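Local coordinates for protein N-(5'-phosphoribosyl)anthranilate isomerase (Pyrococcus furiosus, PDB 4AAJ) that catalyses the isomerisation of N-(5-phospho-beta-D-ribosyl)anthranilate to 1-(2-carboxyphenylamino)-1-deoxy-D-ribulose 5-phosphate, the third step of tryptophan biosynthesis from chorismate, at residues A[72-77]-A[89-94]. Sequence-based numbering, arbitrary orientation.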
ATOM      1  N   VAL A  72       7.883   2.111   6.981  1.00 25.98           N
ATOM      2  CA  VAL A  72       8.200   2.166   5.558  1.00 24.18           C
ATOM      3  C   VAL A  72       7.995   0.771   4.967  1.00 23.38           C
ATOM      4  O   VAL A  72       8.679  -0.190   5.327  1.00 25.21           O
ATOM      5  CB  VAL A  72       9.656   2.630   5.332  1.00 26.18           C
ATOM      6  CG1 VAL A  72      10.012   2.629   3.835  1.00 25.49           C
ATOM      7  CG2 VAL A  72       9.848   4.020   5.900  1.00 26.92           C
ATOM      8  N   PHE A  73       7.029   0.663   4.066  1.00 24.12           N
ATOM      9  CA  PHE A  73       6.771  -0.602   3.403  1.00 22.87           C
ATOM     10  C   PHE A  73       7.776  -0.807   2.265  1.00 22.53           C
ATOM     11  O   PHE A  73       7.966   0.080   1.453  1.00 24.15           O
ATOM     12  CB  PHE A  73       5.336  -0.626   2.878  1.00 23.24           C
ATOM     13  CG  PHE A  73       4.317  -0.929   3.956  1.00 25.07           C
ATOM     14  CD1 PHE A  73       3.864   0.078   4.811  1.00 25.72           C
ATOM     15  CD2 PHE A  73       3.852  -2.227   4.131  1.00 25.22           C
ATOM     16  CE1 PHE A  73       2.948  -0.216   5.835  1.00 26.66           C
ATOM     17  CE2 PHE A  73       2.931  -2.530   5.138  1.00 25.18           C
ATOM     18  CZ  PHE A  73       2.488  -1.518   5.991  1.00 26.24           C
ATOM     19  N   LEU A  74       8.408  -1.972   2.240  1.00 23.79           N
ATOM     20  CA  LEU A  74       9.193  -2.396   1.069  1.00 22.92           C
ATOM     21  C   LEU A  74       8.199  -2.974   0.057  1.00 23.37           C
ATOM     22  O   LEU A  74       7.609  -4.028   0.296  1.00 24.78           O
ATOM     23  CB  LEU A  74      10.215  -3.436   1.498  1.00 24.26           C
ATOM     24  CG  LEU A  74      11.293  -3.854   0.492  1.00 24.83           C
ATOM     25  CD1 LEU A  74      12.250  -2.683   0.314  1.00 27.49           C
ATOM     26  CD2 LEU A  74      12.008  -5.101   1.002  1.00 26.36           C
ATOM     27  N   VAL A  75       7.992  -2.258  -1.051  1.00 22.67           N
ATOM     28  CA  VAL A  75       6.907  -2.553  -2.000  1.00 23.09           C
ATOM     29  C   VAL A  75       7.537  -3.201  -3.217  1.00 24.15           C
ATOM     30  O   VAL A  75       8.476  -2.650  -3.776  1.00 25.01           O
ATOM     31  CB  VAL A  75       6.206  -1.260  -2.457  1.00 22.40           C
ATOM     32  CG1 VAL A  75       5.054  -1.551  -3.414  1.00 23.51           C
ATOM     33  CG2 VAL A  75       5.709  -0.446  -1.256  1.00 22.97           C
ATOM     34  N   SER A  76       7.033  -4.355  -3.628  1.00 22.80           N
ATOM     35  CA  SER A  76       7.617  -5.016  -4.791  1.00 22.56           C
ATOM     36  C   SER A  76       6.646  -5.978  -5.475  1.00 23.56           C
ATOM     37  O   SER A  76       5.692  -6.477  -4.856  1.00 24.71           O
ATOM     38  CB  SER A  76       8.857  -5.780  -4.363  1.00 22.40           C
ATOM     39  OG  SER A  76       9.587  -6.272  -5.489  1.00 26.09           O
ATOM     40  N   THR A  77       6.922  -6.240  -6.753  1.00 23.07           N
ATOM     41  CA  THR A  77       6.195  -7.255  -7.504  1.00 25.72           C
ATOM     42  C   THR A  77       6.933  -8.593  -7.484  1.00 25.67           C
ATOM     43  O   THR A  77       6.516  -9.536  -8.154  1.00 27.31           O
ATOM     44  CB  THR A  77       5.990  -6.796  -8.960  1.00 24.48           C
ATOM     45  OG1 THR A  77       7.263  -6.476  -9.528  1.00 26.97           O
ATOM     46  CG2 THR A  77       5.096  -5.562  -9.018  1.00 25.20           C
ATOM     47  N   GLU A  89      16.619  -8.605   4.089  1.00 34.14           N
ATOM     48  CA  GLU A  89      17.940  -8.630   4.727  1.00 37.80           C
ATOM     49  C   GLU A  89      18.794  -7.447   4.299  1.00 37.51           C
ATOM     50  O   GLU A  89      19.426  -6.770   5.127  1.00 38.49           O
ATOM     51  CB  GLU A  89      18.659  -9.938   4.404  1.00 40.24           C
ATOM     52  CG  GLU A  89      18.143 -11.126   5.188  1.00 43.65           C
ATOM     53  CD  GLU A  89      18.786 -12.439   4.783  1.00 46.52           C
ATOM     54  OE1 GLU A  89      19.843 -12.427   4.107  1.00 49.46           O
ATOM     55  OE2 GLU A  89      18.233 -13.495   5.148  1.00 48.91           O
ATOM     56  N   ARG A  90      18.785  -7.181   2.996  1.00 36.12           N
ATOM     57  CA  ARG A  90      19.574  -6.107   2.431  1.00 36.88           C
ATOM     58  C   ARG A  90      19.053  -4.718   2.811  1.00 35.28           C
ATOM     59  O   ARG A  90      19.825  -3.779   2.839  1.00 37.61           O
ATOM     60  CB  ARG A  90      19.707  -6.269   0.896  1.00 36.26           C
ATOM     61  CG  ARG A  90      20.550  -7.467   0.477  1.00 39.96           C
ATOM     62  CD  ARG A  90      20.266  -7.914  -0.955  1.00 42.91           C
ATOM     63  NE  ARG A  90      20.897  -9.199  -1.287  1.00 45.16           N
ATOM     64  CZ  ARG A  90      20.516  -9.991  -2.290  1.00 46.18           C
ATOM     65  NH1 ARG A  90      19.492  -9.652  -3.062  1.00 46.26           N
ATOM     66  NH2 ARG A  90      21.143 -11.137  -2.514  1.00 48.32           N
ATOM     67  N   THR A  91      17.762  -4.582   3.147  1.00 32.90           N
ATOM     68  CA  THR A  91      17.203  -3.261   3.457  1.00 29.35           C
ATOM     69  C   THR A  91      16.865  -2.974   4.929  1.00 28.90           C
ATOM     70  O   THR A  91      16.695  -1.809   5.293  1.00 31.99           O
ATOM     71  CB  THR A  91      15.902  -2.971   2.687  1.00 28.61           C
ATOM     72  OG1 THR A  91      14.929  -3.978   3.025  1.00 29.74           O
ATOM     73  CG2 THR A  91      16.150  -2.938   1.165  1.00 29.29           C
ATOM     74  N   GLY A  92      16.734  -4.025   5.733  1.00 30.22           N
ATOM     75  CA  GLY A  92      16.282  -3.903   7.127  1.00 30.68           C
ATOM     76  C   GLY A  92      14.787  -3.614   7.264  1.00 31.01           C
ATOM     77  O   GLY A  92      14.321  -3.172   8.323  1.00 30.21           O
ATOM     78  N   ALA A  93      14.021  -3.890   6.211  1.00 28.70           N
ATOM     79  CA  ALA A  93      12.581  -3.598   6.211  1.00 26.87           C
ATOM     80  C   ALA A  93      11.865  -4.392   7.299  1.00 26.32           C
ATOM     81  O   ALA A  93      12.182  -5.563   7.536  1.00 28.84           O
ATOM     82  CB  ALA A  93      11.965  -3.940   4.850  1.00 25.65           C
ATOM     83  N   GLN A  94      10.881  -3.757   7.927  1.00 26.13           N
ATOM     84  CA  GLN A  94      10.032  -4.452   8.907  1.00 28.72           C
ATOM     85  C   GLN A  94       8.593  -4.587   8.417  1.00 28.73           C
ATOM     86  O   GLN A  94       7.755  -5.270   9.053  1.00 27.58           O
ATOM     87  CB  GLN A  94      10.070  -3.716  10.241  1.00 32.08           C
ATOM     88  CG  GLN A  94      11.423  -3.792  10.924  1.00 37.13           C
ATOM     89  CD  GLN A  94      11.454  -2.979  12.197  1.00 41.40           C
ATOM     90  OE1 GLN A  94      11.441  -1.754  12.157  1.00 48.57           O
ATOM     91  NE2 GLN A  94      11.487  -3.658  13.335  1.00 46.10           N
TER
HETATM   92  O   HOH W   1      10.410  -1.091   7.224  1.00 29.71           O
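Leu74 meets Thr91 and Ala93 where strand 72-76 of the TIM barrel packs against the C-terminal end of helix 81-91, within the beta-alpha-beta unit that continues into strand 95-98. The tight part is buried and mostly apolar: Leu74 CB lies 3.8 Å from Ala93 CB, and Leu74 CD2 is 4.0 Å from that same methyl. With CG anti to the backbone N (chi1 -170°), the branch of Leu74 is placed alongside Thr91, its CD1 4.0 Å from Thr91 CG2. Leu74 CD2 lies 3.7 Å from Thr91 OG1 in van der Waals contact only; the hydroxyl has its hydrogen bond with Ala87 O, one turn back in the helix. Ala93 N adds a weak hydrogen bond to Thr91 OG1 (3.3 Å, 144°), just beyond Gly92, whose positive phi (74°) takes the chain out of the helix. Cutting Leu74 back to an alanine would remove both methyls, which is likely to open a gap beside Thr91 CG2 and leave Ala93 CB with less cover. The other side is looser and wetter: a water accepts from Gln94 N at 2.8 Å and donates to Val72 O at 2.7 Å, bridging the backbones next to exposed Gln94. Dispersion between aliphatic groups thus joins the strand to the helix end and the loop that follows it, while a bridging water supplies the polar link between the backbones.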